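Local coordinates for protein 6-phosphogluconate dehydrogenase (Decarboxylating) (Geobacter metallireducens, PDB 4E21) that probably catalyses the NADP-dependent oxidative decarboxylation of 6-phosphogluconate in the pentose phosphate pathway, at residues Ile123-Gln128 with Ile134-Val139; Val268-Ser273 with Trp278-Ser283. All coordinates share one frame; numbering follows the deposited sequence.

Contact 1 (Ile123-Gln128 with Ile134-Val139); sequences IRRADQ and ITYVDV
Tyr136 reaches from the first half of its strand to the helix carrying Arg125 and Ala126, and nearly every atom along one side of it finds a helix partner. Tyr136 CB sits 3.7 Å from Ala126 CA and also touches the Ala126 methyl group, a close fit that the small alanine permits. With CG anti to the backbone N (chi1 -167°), the ring is directed along the helix surface toward Arg125. CD2 passes the backbone of Ala126, and Tyr136 CE2 then comes within 3.8 Å of Arg125 CB. Arg125 CB lies over one face of the Tyr136 ring, displaced toward the rim, in a CH-pi contact 4.1 Å from the centroid. At the tip, the phenol oxygen Tyr136 OH meets Arg125 CD at 3.5 Å. The arginine chain, extended from CG to NE, carries its guanidinium past the phenol with the two planes 67° apart, and its charge is answered by a salt bridge to Asp95. A leucine here has neither the ring nor its OH, and would probably leave Arg125 CB and CD without the surface they lie against, freeing the arginine chain to shift. Beside the ring, one water links the backbones: it donates to Ala126 O and Ile134 O, each at 2.7 Å, and accepts from Tyr136 N. Val94 and Leu98 of helix 94-101 also touch both Arg125 and Tyr136. The arrangement is helix-on-sheet packing within a beta-alpha-beta unit, strand 110-113, helix 119-130 and strand 135-142, of the Rossmann-type NAD-binding domain.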
# COMPACT_ATOMS: atom_id res chain seq x y z
N ILE B 123 3.89 -28.28 -14.15
CA ILE B 123 3.82 -28.31 -15.60
C ILE B 123 4.99 -29.10 -16.21
O ILE B 123 4.79 -29.95 -17.09
CB ILE B 123 3.74 -26.91 -16.20
CG1 ILE B 123 2.39 -26.26 -15.85
CG2 ILE B 123 3.89 -26.99 -17.72
CD1 ILE B 123 2.33 -24.80 -16.21
N ARG B 124 6.21 -28.83 -15.74
CA ARG B 124 7.38 -29.53 -16.25
C ARG B 124 7.33 -31.00 -15.84
O ARG B 124 7.48 -31.90 -16.68
CB ARG B 124 8.67 -28.89 -15.74
CG ARG B 124 9.84 -29.84 -15.80
CD ARG B 124 11.12 -29.25 -15.29
NE ARG B 124 11.03 -28.80 -13.90
CZ ARG B 124 11.32 -29.56 -12.85
NH1 ARG B 124 11.70 -30.81 -13.00
NH2 ARG B 124 11.23 -29.05 -11.64
N ARG B 125 7.12 -31.24 -14.55
CA ARG B 125 7.06 -32.59 -14.03
C ARG B 125 5.99 -33.43 -14.73
O ARG B 125 6.21 -34.60 -15.01
CB ARG B 125 6.81 -32.57 -12.52
CG ARG B 125 8.04 -32.19 -11.73
CD ARG B 125 7.70 -31.90 -10.29
NE ARG B 125 8.85 -31.34 -9.59
CZ ARG B 125 8.78 -30.56 -8.51
NH1 ARG B 125 7.61 -30.21 -7.97
NH2 ARG B 125 9.90 -30.12 -7.96
N ALA B 126 4.83 -32.84 -15.02
CA ALA B 126 3.75 -33.61 -15.61
C ALA B 126 4.17 -34.11 -16.97
O ALA B 126 3.81 -35.21 -17.37
CB ALA B 126 2.46 -32.80 -15.70
N ASP B 127 4.94 -33.28 -17.68
CA ASP B 127 5.42 -33.59 -19.02
C ASP B 127 6.45 -34.70 -19.02
O ASP B 127 6.43 -35.59 -19.87
CB ASP B 127 6.06 -32.36 -19.64
CG ASP B 127 5.08 -31.57 -20.44
OD1 ASP B 127 4.19 -32.21 -21.05
OD2 ASP B 127 5.20 -30.32 -20.45
N GLN B 128 7.36 -34.64 -18.07
CA GLN B 128 8.34 -35.68 -17.94
C GLN B 128 7.68 -37.04 -17.70
O GLN B 128 7.98 -38.01 -18.38
CB GLN B 128 9.32 -35.32 -16.83
CG GLN B 128 10.23 -34.19 -17.22
CD GLN B 128 11.13 -33.75 -16.06
OE1 GLN B 128 11.15 -34.39 -15.00
NE2 GLN B 128 11.87 -32.65 -16.27
N ILE B 134 2.94 -42.17 -17.32
CA ILE B 134 2.48 -41.93 -15.95
C ILE B 134 1.76 -40.58 -15.79
O ILE B 134 2.25 -39.54 -16.22
CB ILE B 134 3.66 -42.00 -14.97
CG1 ILE B 134 4.20 -43.43 -14.93
CG2 ILE B 134 3.22 -41.55 -13.57
CD1 ILE B 134 5.57 -43.56 -14.32
N THR B 135 0.59 -40.61 -15.16
CA THR B 135 -0.20 -39.40 -15.04
C THR B 135 0.13 -38.64 -13.76
O THR B 135 0.02 -39.18 -12.65
CB THR B 135 -1.70 -39.65 -15.23
OG1 THR B 135 -1.91 -40.33 -16.48
CG2 THR B 135 -2.45 -38.35 -15.26
N TYR B 136 0.58 -37.41 -13.93
CA TYR B 136 1.01 -36.59 -12.79
C TYR B 136 -0.07 -35.58 -12.35
O TYR B 136 -0.46 -34.71 -13.13
CB TYR B 136 2.32 -35.88 -13.12
CG TYR B 136 3.01 -35.24 -11.92
CD1 TYR B 136 3.75 -36.02 -11.02
CD2 TYR B 136 2.98 -33.86 -11.71
CE1 TYR B 136 4.40 -35.45 -9.94
CE2 TYR B 136 3.63 -33.29 -10.64
CZ TYR B 136 4.34 -34.09 -9.76
OH TYR B 136 4.99 -33.53 -8.69
N VAL B 137 -0.53 -35.71 -11.11
CA VAL B 137 -1.63 -34.90 -10.57
C VAL B 137 -1.18 -33.97 -9.43
O VAL B 137 -0.55 -34.42 -8.47
CB VAL B 137 -2.77 -35.81 -10.09
CG1 VAL B 137 -3.94 -34.98 -9.58
CG2 VAL B 137 -3.23 -36.70 -11.22
N ASP B 138 -1.48 -32.67 -9.56
CA ASP B 138 -1.15 -31.71 -8.50
C ASP B 138 -2.35 -31.42 -7.61
O ASP B 138 -3.46 -31.17 -8.09
CB ASP B 138 -0.52 -30.41 -9.04
CG ASP B 138 -1.36 -29.73 -10.13
OD1 ASP B 138 -1.40 -30.21 -11.28
OD2 ASP B 138 -1.97 -28.68 -9.83
N VAL B 139 -2.14 -31.52 -6.31
CA VAL B 139 -3.20 -31.21 -5.37
C VAL B 139 -2.72 -30.16 -4.38
O VAL B 139 -1.75 -30.37 -3.66
CB VAL B 139 -3.73 -32.48 -4.62
CG1 VAL B 139 -4.73 -32.09 -3.53
CG2 VAL B 139 -4.38 -33.44 -5.59
O HOH W 1 1.83 -36.86 -16.58

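Contact 2 (Val268-Ser273 with Trp278-Ser283); sequences VWRRGS and WLLDLS
Trp269 of helix 262-269 meets Leu280 of the following helix through its CB, which lies 3.7 Å from Leu280 CD2. The same methyl group packs against the Trp269 carbonyl carbon, while Leu280 CD1 approaches the indole at its edge, near the ring plane, 4.1 Å from Trp269 CE3. Leu280 extends to this spot because its CG is anti to the backbone N (chi1 178°), and the two side chains cross at about a right angle. The indole also packs edge-to-face with His213 of a second subunit. Next in sequence, Arg270 lays its CG on Leu280 CD2 and then bends at chi3 (52°), bringing NE to Asp281. There Arg270 NE donates a nearly linear hydrogen bond of 2.7 Å to Asp281 OD1, part of a salt bridge. The acceptor lies in the guanidinium plane, yet the donor approaches from above the carboxylate plane, and the two planes stand 74° apart. One N-H, that of NE, therefore meets one carboxylate oxygen, not a two-pronged pairing. Arg270 NH1 turns to Glu267 and to the carbonyl oxygen of Pro181 in the second subunit, so the Arg270 guanidinium has partners on both subunits. After the turn through Arg271 and Gly272, the chain folds back: Ser273 OG donates to Trp269 O at 2.5 Å, in the carbonyl plane and on a lone pair, tying Ser273 back to Trp269. Together these contacts form the connection between two consecutive helices of the C-terminal domain, where Leu280 packing and a salt bridge join them at a subunit interface.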
# COMPACT_ATOMS: atom_id res chain seq x y z
N VAL B 268 -17.54 -11.13 20.01
CA VAL B 268 -18.83 -10.55 19.60
C VAL B 268 -19.01 -10.45 18.09
O VAL B 268 -20.14 -10.57 17.58
CB VAL B 268 -19.11 -9.16 20.27
CG1 VAL B 268 -18.52 -8.02 19.45
CG2 VAL B 268 -20.60 -8.95 20.39
N TRP B 269 -17.92 -10.23 17.36
CA TRP B 269 -17.98 -10.22 15.90
C TRP B 269 -18.33 -11.58 15.25
O TRP B 269 -18.73 -11.61 14.09
CB TRP B 269 -16.69 -9.69 15.28
CG TRP B 269 -16.47 -8.21 15.44
CD1 TRP B 269 -17.42 -7.24 15.69
CD2 TRP B 269 -15.22 -7.52 15.31
NE1 TRP B 269 -16.83 -6.00 15.73
CE2 TRP B 269 -15.48 -6.14 15.50
CE3 TRP B 269 -13.91 -7.93 15.06
CZ2 TRP B 269 -14.46 -5.18 15.45
CZ3 TRP B 269 -12.91 -6.97 15.01
CH2 TRP B 269 -13.19 -5.61 15.20
N ARG B 270 -18.19 -12.69 15.98
CA ARG B 270 -18.49 -14.01 15.42
C ARG B 270 -19.98 -14.22 15.17
O ARG B 270 -20.35 -15.11 14.39
CB ARG B 270 -17.98 -15.14 16.33
CG ARG B 270 -16.55 -14.99 16.74
CD ARG B 270 -16.09 -16.16 17.56
NE ARG B 270 -16.37 -17.43 16.88
CZ ARG B 270 -17.13 -18.40 17.40
NH1 ARG B 270 -17.65 -18.25 18.61
NH2 ARG B 270 -17.36 -19.52 16.71
N ARG B 271 -20.83 -13.41 15.79
CA ARG B 271 -22.28 -13.53 15.61
C ARG B 271 -22.94 -12.23 15.13
O ARG B 271 -22.96 -11.20 15.82
CB ARG B 271 -22.93 -14.05 16.89
CG ARG B 271 -22.38 -15.38 17.35
CD ARG B 271 -22.96 -15.77 18.69
NE ARG B 271 -22.49 -17.06 19.17
CZ ARG B 271 -21.36 -17.23 19.84
NH1 ARG B 271 -20.57 -16.20 20.08
NH2 ARG B 271 -21.00 -18.44 20.26
N GLY B 272 -23.49 -12.28 13.92
CA GLY B 272 -24.19 -11.15 13.37
C GLY B 272 -23.39 -10.08 12.63
O GLY B 272 -24.00 -9.15 12.10
N SER B 273 -22.06 -10.18 12.59
CA SER B 273 -21.30 -9.13 11.89
C SER B 273 -20.95 -9.55 10.48
O SER B 273 -21.12 -10.70 10.10
CB SER B 273 -20.03 -8.73 12.66
OG SER B 273 -18.99 -9.68 12.49
N TRP B 278 -13.44 -18.04 9.57
CA TRP B 278 -12.64 -19.02 10.28
C TRP B 278 -11.47 -18.32 10.93
O TRP B 278 -11.17 -18.55 12.11
CB TRP B 278 -12.21 -20.12 9.32
CG TRP B 278 -11.19 -21.07 9.86
CD1 TRP B 278 -9.89 -21.20 9.44
CD2 TRP B 278 -11.39 -22.04 10.90
NE1 TRP B 278 -9.26 -22.19 10.17
CE2 TRP B 278 -10.16 -22.72 11.06
CE3 TRP B 278 -12.47 -22.39 11.70
CZ2 TRP B 278 -9.99 -23.73 12.01
CZ3 TRP B 278 -12.30 -23.40 12.63
CH2 TRP B 278 -11.08 -24.05 12.78
N LEU B 279 -10.82 -17.44 10.18
CA LEU B 279 -9.72 -16.65 10.73
C LEU B 279 -10.10 -15.83 11.98
O LEU B 279 -9.29 -15.70 12.91
CB LEU B 279 -9.08 -15.78 9.64
CG LEU B 279 -8.25 -16.62 8.66
CD1 LEU B 279 -7.97 -15.86 7.36
CD2 LEU B 279 -6.96 -17.11 9.32
N LEU B 280 -11.33 -15.31 12.02
CA LEU B 280 -11.81 -14.58 13.20
C LEU B 280 -11.94 -15.53 14.37
O LEU B 280 -11.49 -15.23 15.48
CB LEU B 280 -13.14 -13.86 12.95
CG LEU B 280 -13.77 -13.11 14.13
CD1 LEU B 280 -12.95 -11.89 14.53
CD2 LEU B 280 -15.18 -12.68 13.80
N ASP B 281 -12.56 -16.68 14.11
CA ASP B 281 -12.72 -17.74 15.12
C ASP B 281 -11.38 -18.05 15.75
O ASP B 281 -11.31 -18.27 16.95
CB ASP B 281 -13.31 -19.02 14.50
CG ASP B 281 -14.76 -18.85 14.09
OD1 ASP B 281 -15.34 -17.78 14.39
OD2 ASP B 281 -15.33 -19.78 13.49
N LEU B 282 -10.33 -18.08 14.93
CA LEU B 282 -8.98 -18.37 15.41
C LEU B 282 -8.40 -17.21 16.21
O LEU B 282 -7.73 -17.42 17.22
CB LEU B 282 -8.06 -18.70 14.24
CG LEU B 282 -8.39 -19.97 13.44
CD1 LEU B 282 -7.34 -20.29 12.33
CD2 LEU B 282 -8.56 -21.17 14.38
N SER B 283 -8.63 -15.99 15.72
CA SER B 283 -8.17 -14.80 16.43
C SER B 283 -8.81 -14.74 17.80
O SER B 283 -8.14 -14.41 18.78
CB SER B 283 -8.54 -13.53 15.65
OG SER B 283 -7.74 -13.43 14.48

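In the fold
Both contacts are buried and join elements close in sequence, but they share none: contact 1 packs helix 119-130 on strand 135-142 in the nucleotide-binding domain, contact 2 joins helices 262-269 and 278-289 in the C-terminal domain. Their centres lie 39 Å apart, on opposite sides of the chain's centre, with nearest atoms about 17 Å from each other. Contact 1 relies on aliphatic-aromatic packing and a bridging water, and its arginine finds its main charge partner elsewhere. In contact 2 an ion pair crosses directly beside the apolar packing. Contact 2 also has neighbouring subunits against many of its residues, whereas in contact 1 another subunit reaches just Ile123.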